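Local coordinates for protein putative acetamidase/formamidase (Yersinia enterocolitica subsp. palearctica serotype O:3, PDB 5UBU) that probably hydrolyses carbon-nitrogen bonds of linear amides other than peptides, and binds sodium ions, at residues B[15-20]-B[50-55]; B[35-40]-B[88-93]; B[205-210]-B[214-219]; B[283-288]-B[301-306]. One frame throughout, in Å; residues are numbered along the deposited sequence.

Interaction 1: residues B[15-20]-B[50-55]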
loop_
_atom_site.group_PDB
_atom_site.type_symbol
_atom_site.label_atom_id
_atom_site.label_comp_id
_atom_site.label_asym_id
_atom_site.label_seq_id
_atom_site.Cartn_x
_atom_site.Cartn_y
_atom_site.Cartn_z
ATOM N N ARG B 15 -2.825 21.250 32.406
ATOM C CA ARG B 15 -2.342 22.338 31.547
ATOM C C ARG B 15 -3.425 23.206 30.921
ATOM O O ARG B 15 -3.114 24.246 30.345
ATOM C CB ARG B 15 -1.454 21.765 30.449
ATOM C CG ARG B 15 -0.232 21.018 30.964
ATOM C CD ARG B 15 0.603 20.506 29.809
ATOM N NE ARG B 15 1.173 21.599 29.022
ATOM C CZ ARG B 15 1.882 21.442 27.906
ATOM N NH1 ARG B 15 2.362 22.511 27.270
ATOM N NH2 ARG B 15 2.110 20.220 27.419
ATOM N N GLY B 16 -4.686 22.790 31.024
ATOM C CA GLY B 16 -5.793 23.570 30.466
ATOM C C GLY B 16 -5.976 24.871 31.225
ATOM O O GLY B 16 -6.006 24.883 32.466
ATOM N N VAL B 17 -6.090 25.969 30.481
ATOM C CA VAL B 17 -6.253 27.297 31.087
ATOM C C VAL B 17 -7.604 27.476 31.786
ATOM O O VAL B 17 -7.718 28.277 32.718
ATOM C CB VAL B 17 -6.038 28.448 30.065
ATOM C CG1 VAL B 17 -4.626 28.400 29.502
ATOM C CG2 VAL B 17 -7.068 28.425 28.939
ATOM N N GLY B 18 -8.610 26.722 31.336
ATOM C CA GLY B 18 -9.956 26.806 31.893
ATOM C C GLY B 18 -10.213 25.943 33.125
ATOM O O GLY B 18 -11.329 25.943 33.655
ATOM N N ALA B 19 -9.193 25.205 33.581
ATOM C CA ALA B 19 -9.335 24.372 34.749
ATOM C C ALA B 19 -9.729 25.260 35.947
ATOM O O ALA B 19 -9.181 26.360 36.196
ATOM C CB ALA B 19 -8.065 23.607 35.059
ATOM N N GLY B 20 -10.729 24.800 36.656
ATOM C CA GLY B 20 -11.223 25.524 37.850
ATOM C C GLY B 20 -12.397 26.460 37.622
ATOM O O GLY B 20 -13.053 26.857 38.590
ATOM N N ILE B 50 -17.000 30.087 22.674
ATOM C CA ILE B 50 -16.949 29.683 24.079
ATOM C C ILE B 50 -15.618 30.009 24.752
ATOM O O ILE B 50 -14.620 30.308 24.091
ATOM C CB ILE B 50 -17.182 28.152 24.219
ATOM C CG1 ILE B 50 -16.036 27.358 23.589
ATOM C CG2 ILE B 50 -18.509 27.741 23.586
ATOM C CD1 ILE B 50 -16.185 25.863 23.758
ATOM N N GLU B 51 -15.622 29.940 26.081
ATOM C CA GLU B 51 -14.423 30.146 26.886
ATOM C C GLU B 51 -13.815 28.763 27.164
ATOM O O GLU B 51 -14.551 27.772 27.260
ATOM C CB GLU B 51 -14.775 30.830 28.208
ATOM C CG GLU B 51 -15.254 32.270 28.067
ATOM C CD GLU B 51 -14.155 33.221 27.651
ATOM O OE1 GLU B 51 -12.958 32.877 27.768
ATOM O OE2 GLU B 51 -14.471 34.350 27.226
ATOM N N PRO B 52 -12.472 28.679 27.261
ATOM C CA PRO B 52 -11.891 27.382 27.583
ATOM C C PRO B 52 -12.435 26.908 28.930
ATOM O O PRO B 52 -12.465 27.681 29.890
ATOM C CB PRO B 52 -10.387 27.675 27.670
ATOM C CG PRO B 52 -10.179 28.873 26.830
ATOM C CD PRO B 52 -11.432 29.689 26.987
ATOM N N GLY B 53 -12.895 25.665 28.976
ATOM C CA GLY B 53 -13.462 25.097 30.201
ATOM C C GLY B 53 -14.973 24.954 30.119
ATOM O O GLY B 53 -15.552 24.230 30.898
ATOM N N ASP B 54 -15.601 25.673 29.187
ATOM C CA ASP B 54 -17.056 25.605 28.993
ATOM C C ASP B 54 -17.517 24.247 28.471
ATOM O O ASP B 54 -16.743 23.490 27.893
ATOM C CB ASP B 54 -17.547 26.675 27.995
ATOM C CG ASP B 54 -17.580 28.074 28.570
ATOM O OD1 ASP B 54 -17.317 28.265 29.777
ATOM O OD2 ASP B 54 -17.902 29.001 27.794
ATOM N N ARG B 55 -18.797 23.970 28.686
ATOM C CA ARG B 55 -19.437 22.744 28.238
ATOM C C ARG B 55 -20.356 23.066 27.062
ATOM O O ARG B 55 -20.896 24.174 26.975
ATOM C CB ARG B 55 -20.221 22.097 29.387
ATOM C CG ARG B 55 -19.312 21.456 30.420
ATOM C CD ARG B 55 -19.989 21.067 31.717
ATOM N NE ARG B 55 -20.920 19.967 31.476
ATOM C CZ ARG B 55 -22.251 20.047 31.525
ATOM N NH1 ARG B 55 -22.980 18.964 31.287
ATOM N NH2 ARG B 55 -22.867 21.176 31.867
#

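Interaction 2: residues B[35-40]-B[88-93]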
loop_
_atom_site.group_PDB
_atom_site.type_symbol
_atom_site.label_atom_id
_atom_site.label_comp_id
_atom_site.label_asym_id
_atom_site.label_seq_id
_atom_site.Cartn_x
_atom_site.Cartn_y
_atom_site.Cartn_z
ATOM N N GLU B 35 -26.991 25.617 9.422
ATOM C CA GLU B 35 -26.634 24.725 8.331
ATOM C C GLU B 35 -25.429 23.876 8.751
ATOM O O GLU B 35 -24.424 24.379 9.265
ATOM C CB GLU B 35 -26.394 25.443 6.980
ATOM C CG GLU B 35 -25.124 26.263 6.794
ATOM C CD GLU B 35 -24.888 26.622 5.311
ATOM O OE1 GLU B 35 -25.131 25.746 4.434
ATOM O OE2 GLU B 35 -24.428 27.760 5.020
ATOM N N PHE B 36 -25.559 22.565 8.574
ATOM C CA PHE B 36 -24.498 21.630 8.897
ATOM C C PHE B 36 -23.513 21.637 7.740
ATOM O O PHE B 36 -23.911 21.866 6.596
ATOM C CB PHE B 36 -25.085 20.250 9.138
ATOM C CG PHE B 36 -25.885 20.152 10.402
ATOM C CD1 PHE B 36 -27.155 20.703 10.475
ATOM C CD2 PHE B 36 -25.365 19.513 11.522
ATOM C CE1 PHE B 36 -27.886 20.636 11.646
ATOM C CE2 PHE B 36 -26.098 19.430 12.691
ATOM C CZ PHE B 36 -27.359 19.994 12.754
ATOM N N HIS B 37 -22.232 21.390 8.023
ATOM C CA HIS B 37 -21.204 21.429 6.971
ATOM C C HIS B 37 -20.626 20.092 6.578
ATOM O O HIS B 37 -20.490 19.188 7.407
ATOM C CB HIS B 37 -20.048 22.359 7.366
ATOM C CG HIS B 37 -20.489 23.734 7.760
ATOM N ND1 HIS B 37 -20.522 24.147 9.075
ATOM C CD2 HIS B 37 -20.952 24.775 7.023
ATOM C CE1 HIS B 37 -20.961 25.392 9.129
ATOM N NE2 HIS B 37 -21.231 25.795 7.898
ATOM N N TYR B 38 -20.272 20.008 5.296
ATOM C CA TYR B 38 -19.658 18.825 4.694
ATOM C C TYR B 38 -18.176 19.052 4.350
ATOM O O TYR B 38 -17.548 18.206 3.703
ATOM C CB TYR B 38 -20.472 18.356 3.480
ATOM C CG TYR B 38 -21.796 17.760 3.896
ATOM C CD1 TYR B 38 -21.893 16.400 4.204
ATOM C CD2 TYR B 38 -22.945 18.545 4.008
ATOM C CE1 TYR B 38 -23.096 15.835 4.597
ATOM C CE2 TYR B 38 -24.152 17.983 4.396
ATOM C CZ TYR B 38 -24.219 16.625 4.692
ATOM O OH TYR B 38 -25.402 16.047 5.086
ATOM N N THR B 39 -17.638 20.199 4.776
ATOM C CA THR B 39 -16.222 20.522 4.597
ATOM C C THR B 39 -15.771 21.234 5.879
ATOM O O THR B 39 -16.512 22.031 6.451
ATOM C CB THR B 39 -15.923 21.334 3.311
ATOM O OG1 THR B 39 -14.508 21.373 3.092
ATOM C CG2 THR B 39 -16.484 22.750 3.385
ATOM N N ILE B 40 -14.564 20.910 6.329
ATOM C CA ILE B 40 -13.985 21.442 7.567
ATOM C C ILE B 40 -12.800 22.353 7.262
ATOM O O ILE B 40 -11.744 21.890 6.839
ATOM C CB ILE B 40 -13.573 20.262 8.460
ATOM C CG1 ILE B 40 -14.842 19.489 8.850
ATOM C CG2 ILE B 40 -12.807 20.742 9.688
ATOM C CD1 ILE B 40 -14.594 18.109 9.420
ATOM N N ASN B 88 -21.428 19.717 12.984
ATOM C CA ASN B 88 -21.804 20.815 13.874
ATOM C C ASN B 88 -20.534 21.652 13.970
ATOM O O ASN B 88 -19.425 21.110 13.886
ATOM C CB ASN B 88 -22.221 20.323 15.258
ATOM C CG ASN B 88 -23.665 19.914 15.318
ATOM O OD1 ASN B 88 -23.989 18.738 15.336
ATOM N ND2 ASN B 88 -24.552 20.901 15.303
ATOM N N GLY B 89 -20.686 22.958 14.134
ATOM C CA GLY B 89 -19.531 23.851 14.221
ATOM C C GLY B 89 -19.526 24.821 13.052
ATOM O O GLY B 89 -20.445 24.803 12.228
ATOM N N PRO B 90 -18.486 25.647 12.943
ATOM C CA PRO B 90 -17.354 25.667 13.855
ATOM C C PRO B 90 -17.597 26.381 15.182
ATOM O O PRO B 90 -18.277 27.408 15.225
ATOM C CB PRO B 90 -16.287 26.432 13.069
ATOM C CG PRO B 90 -17.040 27.308 12.151
ATOM C CD PRO B 90 -18.343 26.627 11.857
ATOM N N ILE B 91 -17.037 25.814 16.248
ATOM C CA ILE B 91 -17.108 26.378 17.587
ATOM C C ILE B 91 -15.791 27.120 17.797
ATOM O O ILE B 91 -14.733 26.577 17.496
ATOM C CB ILE B 91 -17.274 25.276 18.648
ATOM C CG1 ILE B 91 -18.564 24.494 18.381
ATOM C CG2 ILE B 91 -17.283 25.874 20.054
ATOM C CD1 ILE B 91 -18.839 23.360 19.345
HETATM N N MSE B 92 -15.851 28.345 18.309
HETATM C CA MSE B 92 -14.637 29.144 18.543
HETATM C C MSE B 92 -14.250 29.136 19.992
HETATM O O MSE B 92 -15.101 29.313 20.860
HETATM C CB MSE B 92 -14.860 30.594 18.126
HETATM C CG MSE B 92 -15.501 30.722 16.743
HETATM SE SE MSE B 92 -14.261 30.128 15.326
HETATM C CE MSE B 92 -13.132 31.744 15.155
ATOM N N ILE B 93 -12.968 28.906 20.267
ATOM C CA ILE B 93 -12.470 28.901 21.637
ATOM C C ILE B 93 -11.670 30.191 21.810
ATOM O O ILE B 93 -10.710 30.439 21.076
ATOM C CB ILE B 93 -11.608 27.659 21.973
ATOM C CG1 ILE B 93 -12.423 26.356 21.858
ATOM C CG2 ILE B 93 -11.067 27.761 23.392
ATOM C CD1 ILE B 93 -12.816 25.946 20.457
#

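Interaction 3: residues B[205-210]-B[214-219]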
loop_
_atom_site.group_PDB
_atom_site.type_symbol
_atom_site.label_atom_id
_atom_site.label_comp_id
_atom_site.label_asym_id
_atom_site.label_seq_id
_atom_site.Cartn_x
_atom_site.Cartn_y
_atom_site.Cartn_z
ATOM N N THR B 205 -9.790 14.084 23.742
ATOM C CA THR B 205 -9.064 14.118 22.472
ATOM C C THR B 205 -8.336 15.464 22.355
ATOM O O THR B 205 -8.925 16.521 22.608
ATOM C CB THR B 205 -10.006 13.912 21.266
ATOM O OG1 THR B 205 -10.679 12.658 21.389
ATOM C CG2 THR B 205 -9.231 13.916 19.962
ATOM N N TYR B 206 -7.054 15.405 21.982
ATOM C CA TYR B 206 -6.213 16.594 21.816
ATOM C C TYR B 206 -6.012 16.863 20.331
ATOM O O TYR B 206 -5.502 16.012 19.621
ATOM C CB TYR B 206 -4.878 16.393 22.524
ATOM C CG TYR B 206 -5.044 16.108 24.003
ATOM C CD1 TYR B 206 -5.435 17.113 24.879
ATOM C CD2 TYR B 206 -4.802 14.846 24.529
ATOM C CE1 TYR B 206 -5.596 16.869 26.236
ATOM C CE2 TYR B 206 -4.956 14.593 25.886
ATOM C CZ TYR B 206 -5.355 15.611 26.736
ATOM O OH TYR B 206 -5.511 15.386 28.082
ATOM N N LEU B 207 -6.425 18.043 19.874
ATOM C CA LEU B 207 -6.340 18.430 18.461
ATOM C C LEU B 207 -5.458 19.671 18.265
ATOM O O LEU B 207 -5.640 20.666 18.960
ATOM C CB LEU B 207 -7.746 18.732 17.942
ATOM C CG LEU B 207 -8.735 17.555 17.982
ATOM C CD1 LEU B 207 -10.166 18.010 17.718
ATOM C CD2 LEU B 207 -8.327 16.478 16.983
ATOM N N PRO B 208 -4.534 19.637 17.284
ATOM C CA PRO B 208 -3.647 20.767 17.087
ATOM C C PRO B 208 -4.294 21.946 16.373
ATOM O O PRO B 208 -4.787 21.799 15.259
ATOM C CB PRO B 208 -2.521 20.190 16.220
ATOM C CG PRO B 208 -3.039 18.917 15.648
ATOM C CD PRO B 208 -4.426 18.685 16.169
ATOM N N VAL B 209 -4.244 23.111 17.010
ATOM C CA VAL B 209 -4.809 24.320 16.445
ATOM C C VAL B 209 -3.899 24.873 15.355
ATOM O O VAL B 209 -2.684 24.950 15.534
ATOM C CB VAL B 209 -5.000 25.413 17.525
ATOM C CG1 VAL B 209 -5.573 26.692 16.914
ATOM C CG2 VAL B 209 -5.920 24.915 18.628
ATOM N N ARG B 210 -4.502 25.227 14.221
ATOM C CA ARG B 210 -3.780 25.823 13.094
ATOM C C ARG B 210 -4.511 27.061 12.549
ATOM O O ARG B 210 -3.967 27.773 11.707
ATOM C CB ARG B 210 -3.562 24.799 11.982
ATOM C CG ARG B 210 -2.696 23.620 12.400
ATOM C CD ARG B 210 -2.437 22.686 11.233
ATOM N NE ARG B 210 -1.640 21.519 11.613
ATOM C CZ ARG B 210 -2.127 20.363 12.083
ATOM N NH1 ARG B 210 -1.296 19.373 12.388
ATOM N NH2 ARG B 210 -3.433 20.183 12.258
ATOM N N GLY B 214 -9.404 28.097 16.845
ATOM C CA GLY B 214 -9.509 26.643 16.836
ATOM C C GLY B 214 -10.429 26.110 15.753
ATOM O O GLY B 214 -9.988 25.350 14.875
ATOM N N ARG B 215 -11.701 26.512 15.814
ATOM C CA ARG B 215 -12.719 26.059 14.853
ATOM C C ARG B 215 -12.987 24.568 15.011
ATOM O O ARG B 215 -12.629 23.766 14.161
ATOM C CB ARG B 215 -12.351 26.427 13.406
ATOM C CG ARG B 215 -12.527 27.900 13.120
ATOM C CD ARG B 215 -12.017 28.276 11.742
ATOM N NE ARG B 215 -12.631 29.547 11.354
ATOM C CZ ARG B 215 -13.752 29.670 10.629
ATOM N NH1 ARG B 215 -14.394 28.609 10.134
ATOM N NH2 ARG B 215 -14.225 30.878 10.363
ATOM N N LEU B 216 -13.619 24.222 16.127
ATOM C CA LEU B 216 -13.944 22.837 16.451
ATOM C C LEU B 216 -15.209 22.370 15.739
ATOM O O LEU B 216 -16.231 23.054 15.764
ATOM C CB LEU B 216 -14.139 22.677 17.964
ATOM C CG LEU B 216 -14.535 21.291 18.505
ATOM C CD1 LEU B 216 -13.478 20.244 18.189
ATOM C CD2 LEU B 216 -14.770 21.396 20.010
ATOM N N PHE B 217 -15.119 21.199 15.114
ATOM C CA PHE B 217 -16.239 20.578 14.417
ATOM C C PHE B 217 -16.491 19.209 15.033
ATOM O O PHE B 217 -15.547 18.506 15.416
ATOM C CB PHE B 217 -15.935 20.393 12.932
ATOM C CG PHE B 217 -15.800 21.669 12.164
ATOM C CD1 PHE B 217 -14.588 22.328 12.096
ATOM C CD2 PHE B 217 -16.890 22.185 11.466
ATOM C CE1 PHE B 217 -14.459 23.497 11.356
ATOM C CE2 PHE B 217 -16.777 23.349 10.729
ATOM C CZ PHE B 217 -15.555 24.006 10.659
ATOM N N ILE B 218 -17.756 18.822 15.118
ATOM C CA ILE B 218 -18.120 17.521 15.696
ATOM C C ILE B 218 -19.307 16.929 14.939
ATOM O O ILE B 218 -20.084 17.653 14.315
ATOM C CB ILE B 218 -18.403 17.653 17.219
ATOM C CG1 ILE B 218 -18.575 16.288 17.877
ATOM C CG2 ILE B 218 -19.621 18.548 17.480
ATOM C CD1 ILE B 218 -18.718 16.356 19.383
ATOM N N GLY B 219 -19.422 15.607 14.956
ATOM C CA GLY B 219 -20.536 14.928 14.280
ATOM C C GLY B 219 -20.333 13.447 14.112
ATOM O O GLY B 219 -19.401 12.882 14.667
HETATM O O HOH W 1 -7.423 25.123 14.030
#

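Interaction 4: residues B[283-288]-B[301-306]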
loop_
_atom_site.group_PDB
_atom_site.type_symbol
_atom_site.label_atom_id
_atom_site.label_comp_id
_atom_site.label_asym_id
_atom_site.label_seq_id
_atom_site.Cartn_x
_atom_site.Cartn_y
_atom_site.Cartn_z
ATOM N N ASP B 283 4.670 9.043 16.296
ATOM C CA ASP B 283 4.172 10.169 17.083
ATOM C C ASP B 283 4.177 9.802 18.559
ATOM O O ASP B 283 4.516 10.634 19.398
ATOM C CB ASP B 283 2.755 10.564 16.697
ATOM C CG ASP B 283 2.294 11.817 17.422
ATOM O OD1 ASP B 283 2.856 12.892 17.139
ATOM O OD2 ASP B 283 1.360 11.736 18.255
ATOM N N LEU B 284 3.784 8.563 18.864
ATOM C CA LEU B 284 3.763 8.090 20.243
ATOM C C LEU B 284 5.178 8.138 20.824
ATOM O O LEU B 284 5.383 8.634 21.932
ATOM C CB LEU B 284 3.185 6.672 20.327
ATOM C CG LEU B 284 3.054 6.052 21.720
ATOM C CD1 LEU B 284 2.239 6.947 22.635
ATOM C CD2 LEU B 284 2.411 4.687 21.614
ATOM N N ILE B 285 6.149 7.652 20.050
ATOM C CA ILE B 285 7.558 7.659 20.466
ATOM C C ILE B 285 8.029 9.087 20.740
ATOM O O ILE B 285 8.705 9.331 21.734
ATOM C CB ILE B 285 8.468 6.968 19.426
ATOM C CG1 ILE B 285 8.156 5.469 19.397
ATOM C CG2 ILE B 285 9.939 7.151 19.781
ATOM C CD1 ILE B 285 8.836 4.711 18.279
ATOM N N TYR B 286 7.670 10.030 19.871
ATOM C CA TYR B 286 8.081 11.412 20.096
ATOM C C TYR B 286 7.408 12.007 21.347
ATOM O O TYR B 286 7.995 12.850 22.048
ATOM C CB TYR B 286 7.830 12.312 18.888
ATOM C CG TYR B 286 8.636 12.008 17.642
ATOM C CD1 TYR B 286 9.901 11.406 17.705
ATOM C CD2 TYR B 286 8.210 12.483 16.403
ATOM C CE1 TYR B 286 10.640 11.175 16.548
ATOM C CE2 TYR B 286 8.963 12.276 15.256
ATOM C CZ TYR B 286 10.176 11.628 15.333
ATOM O OH TYR B 286 10.913 11.421 14.189
ATOM N N TRP B 287 6.186 11.553 21.613
ATOM C CA TRP B 287 5.423 11.998 22.768
ATOM C C TRP B 287 6.067 11.463 24.046
ATOM O O TRP B 287 6.235 12.207 25.020
ATOM C CB TRP B 287 3.960 11.561 22.608
ATOM C CG TRP B 287 2.990 12.053 23.635
ATOM C CD1 TRP B 287 3.162 13.087 24.517
ATOM C CD2 TRP B 287 1.613 11.686 23.728
ATOM N NE1 TRP B 287 2.017 13.295 25.235
ATOM C CE2 TRP B 287 1.042 12.461 24.760
ATOM C CE3 TRP B 287 0.815 10.741 23.068
ATOM C CZ2 TRP B 287 -0.286 12.322 25.153
ATOM C CZ3 TRP B 287 -0.509 10.602 23.456
ATOM C CH2 TRP B 287 -1.047 11.394 24.488
ATOM N N LEU B 288 6.467 10.192 24.023
ATOM C CA LEU B 288 7.120 9.564 25.171
ATOM C C LEU B 288 8.466 10.228 25.487
ATOM O O LEU B 288 8.821 10.379 26.658
ATOM C CB LEU B 288 7.295 8.062 24.936
ATOM C CG LEU B 288 5.999 7.255 24.821
ATOM C CD1 LEU B 288 6.274 5.829 24.384
ATOM C CD2 LEU B 288 5.221 7.271 26.126
HETATM N N MSE B 301 12.046 0.286 21.140
HETATM C CA MSE B 301 12.190 -1.134 21.451
HETATM C C MSE B 301 11.202 -1.566 22.495
HETATM O O MSE B 301 10.767 -2.707 22.477
HETATM C CB MSE B 301 13.612 -1.436 21.890
HETATM C CG MSE B 301 14.579 -1.223 20.733
HETATM SE SE MSE B 301 16.434 -1.549 21.319
HETATM C CE MSE B 301 16.485 -3.499 21.548
ATOM N N LEU B 302 10.834 -0.669 23.410
ATOM C CA LEU B 302 9.861 -1.014 24.455
ATOM C C LEU B 302 8.468 -1.196 23.847
ATOM O O LEU B 302 7.742 -2.116 24.231
ATOM C CB LEU B 302 9.807 0.049 25.570
ATOM C CG LEU B 302 8.842 -0.255 26.721
ATOM C CD1 LEU B 302 9.280 -1.493 27.480
ATOM C CD2 LEU B 302 8.729 0.919 27.671
ATOM N N LEU B 303 8.093 -0.305 22.923
ATOM C CA LEU B 303 6.790 -0.389 22.250
ATOM C C LEU B 303 6.690 -1.629 21.387
ATOM O O LEU B 303 5.596 -2.048 21.031
ATOM C CB LEU B 303 6.503 0.850 21.405
ATOM C CG LEU B 303 6.161 2.101 22.194
ATOM C CD1 LEU B 303 6.037 3.290 21.259
ATOM C CD2 LEU B 303 4.877 1.895 22.980
ATOM N N SER B 304 7.838 -2.205 21.044
ATOM C CA SER B 304 7.870 -3.428 20.271
ATOM C C SER B 304 7.471 -4.600 21.192
ATOM O O SER B 304 7.306 -5.729 20.732
ATOM C CB SER B 304 9.268 -3.639 19.688
ATOM O OG SER B 304 9.278 -4.693 18.746
ATOM N N GLN B 305 7.303 -4.308 22.488
ATOM C CA GLN B 305 6.920 -5.305 23.495
ATOM C C GLN B 305 5.568 -4.980 24.169
ATOM O O GLN B 305 4.865 -5.896 24.603
ATOM C CB GLN B 305 7.979 -5.377 24.616
ATOM C CG GLN B 305 9.438 -5.317 24.172
ATOM C CD GLN B 305 9.801 -6.339 23.123
ATOM O OE1 GLN B 305 9.231 -7.434 23.073
ATOM N NE2 GLN B 305 10.778 -5.998 22.285
ATOM N N CYS B 306 5.212 -3.688 24.243
ATOM C CA CYS B 306 3.993 -3.232 24.941
ATOM C C CYS B 306 3.000 -2.409 24.155
ATOM O O CYS B 306 1.908 -2.128 24.650
ATOM C CB CYS B 306 4.417 -2.342 26.101
ATOM S SG CYS B 306 5.607 -3.144 27.148
#

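Interaction 1: residues B[15-20]-B[50-55]
P52 and V17 meet where two beta turns come together. Followed outward, the proline ring first offers its CB, which lies 3.6 Å from V17 CG2 and is also near G18 N. Its next atom, CG, is 3.8 Å from the same V17 CG2, and also packs on I93 of strand 87-93. One methyl thus touches both CB and CG. With CG1 of V17 beside the backbone N (chi1 -61°), the other methyl, CG2, falls between N and the carbonyl carbon and faces the ring. Beside the ring the backbones come close: G18 CA is 3.3 Å from P52 O, a CA-H...O contact, and G18 CA and G53 CA are 4.3 Å apart. The absence of side chains on both glycines permits this approach. Residues 16-19 form a type I turn, and 51-54 a type II turn with the classic Pro-Gly pair at its centre. D54 braces the latter: E51 N donates to D54 OD2 at 3.0 Å, from above the carboxylate plane, while H26, V24 and R21 bind the same carboxylate. The 15-20 loop follows helix 11-15 and the 50-55 loop joins strands 48-50 and 55-59; both are tied to strand 239-248, through V17 to L247, G18 to the D246 side chain, and G53 and D54 to V245.

Interaction 2: residues B[35-40]-B[88-93]
N88 lies alongside F36, the amide and the ring pointing the same way with their planes 70° apart. Its ND2 comes within 3.4 Å of F36 CE2 and its OD1 within 3.5 Å of that same carbon, so the whole width of the amide lies against one corner of the ring. The first bond of the N88 side chain leads away from residues 35-40, and its end comes back to F36. Q33 OE1 takes both N88 ND2 and G89 N in hydrogen bonds, tying amide and backbone together, while the ring carbons of F36 lie against the same amide. Next comes G89, with a positive phi of 116°, whose carbonyl is aimed at H37. G89 O stands at the edge of the imidazole, in its plane, 3.2 Å from H37 CE1. The histidine ring has E35 O over one face, 3.6 Å above the plane toward the rim, an oxygen hydrogen-bonded to Q33 NE2. P90 follows through a cis peptide, and its CD touches H37 CE1 at 4.0 Å, the two side chains crossing at about a right angle. Beyond P90 the strand leaves the 35-40 segment and turns to other partners: I91 and I93 pack on I50 of the parallel strand 48-50, and P90 leans on F217 of the antiparallel strand 214-222. Residues 35-38 pass beside the start of strand 87-93, H37 bonding Q87 through the backbone, before strand 39-40 pairs with 182-183; there T39 OG1 is hydrogen-bonded to D180 OD1 of the second subunit.

Interaction 3: residues B[205-210]-B[214-219]
L207 and L216 meet at about a right angle, one from each of two strands that run in different sheets. Only their ends touch: L207 CD1 is 4.0 Å from L216 CD1. L216 makes this reach because its CG stands anti to the backbone N (chi1 178°), which swings a side chain whose first bond runs alongside the other strand inward toward L207. In L207 the first torsion instead puts CG beside the N, and CD1 ends the extended branch. Nearer the bend, V209 lays its CG1 on the backbone of G214, 3.9 Å from G214 CA and 4.1 Å from G214 N; the methyl rests directly on the main chain of G214, which has no side chain. A water bridges the two segments beside this spot, accepting from R210 N at 2.9 Å and donating to G214 O at 2.7 Å. Strand 203-208 pairs with 101-111 and 257-260, whereas 214-222 pairs with 87-93, 169-175 and 236-237; the short 209-213 connection therefore carries the chain from one sheet to another, unlike a hairpin between paired neighbours. Further along, R210 NH2 and R215 NH2 are hydrogen-bonded to N189 O and S44 O respectively. The chemistry implies a split interface: apolar branches meet between the sheets, while at the bend a water joins R210 N to G214 O, and the backbones do not pair directly.

Interaction 4: residues B[283-288]-B[301-306]
The carbonyl oxygen of L302, just before the L303 that carries this contact, is gripped twice: Q305 N donates to L302 O at 2.8 Å and C306 N at 3.0 Å. These bonds belong to the last turn of helix 296-306. Alongside, Q305 folds its side chain back along the helix, and its NE2 donates to M301 O in a long bond of 3.3 Å, with M301 O lying 21° out of the Q305 amide plane. L303 points the other way, at residues 283-288 of helix 273-291. Its chi2 of 174° sends CD1 out as the extended tip, and this one methyl touches three residues: I285 CG1 at 3.6 Å, L284 CD2 at 3.9 Å and L288 CD1 at 4.0 Å. The approaches differ. I285 and L303 slide past each other in opposite directions, L284 crosses L303 at a slant and also meets its second methyl, CD2, while L288 and L303 face each other tip to tip. The two helices, 273-291 and 296-306, are joined by a short loop and form a helical pair; over these segments their axes pass 11.3 Å apart at 119°, far from antiparallel. L284 and W287 rest on strand 263-270, and L288, L303 and C306 on L325 of strand 319-326, so the pair packs towards the 308-313 end of the nine-stranded sheet. D283 anchors the first helix to the sheet through OD2, in a salt bridge with R257 and a hydrogen bond with S266 OG. The second helix borders the third subunit, where S304 OG bonds T233 O of that subunit and I285 of the first helix packs on its L129.

Interactions 1 and 2 alternate along the chain and touch: I50 N probably hydrogen-bonds to M92 O (2.7 Å), joining strand 48-50 to its parallel neighbour 87-93. Interaction 2 in turn meets interaction 3, with centres 10 Å apart, because strands 87-93 and 214-222 are adjacent in one beta-sheet, and strand 214-222 also carries the sodium ligands D220 and H222. The pairing of 87-93 with 214-222 thus joins strands distant in sequence. Interaction 4 comes last and lies on the other side of the chain's centre from interaction 2, its centre 34 Å away, on the helices that border neighbouring subunits.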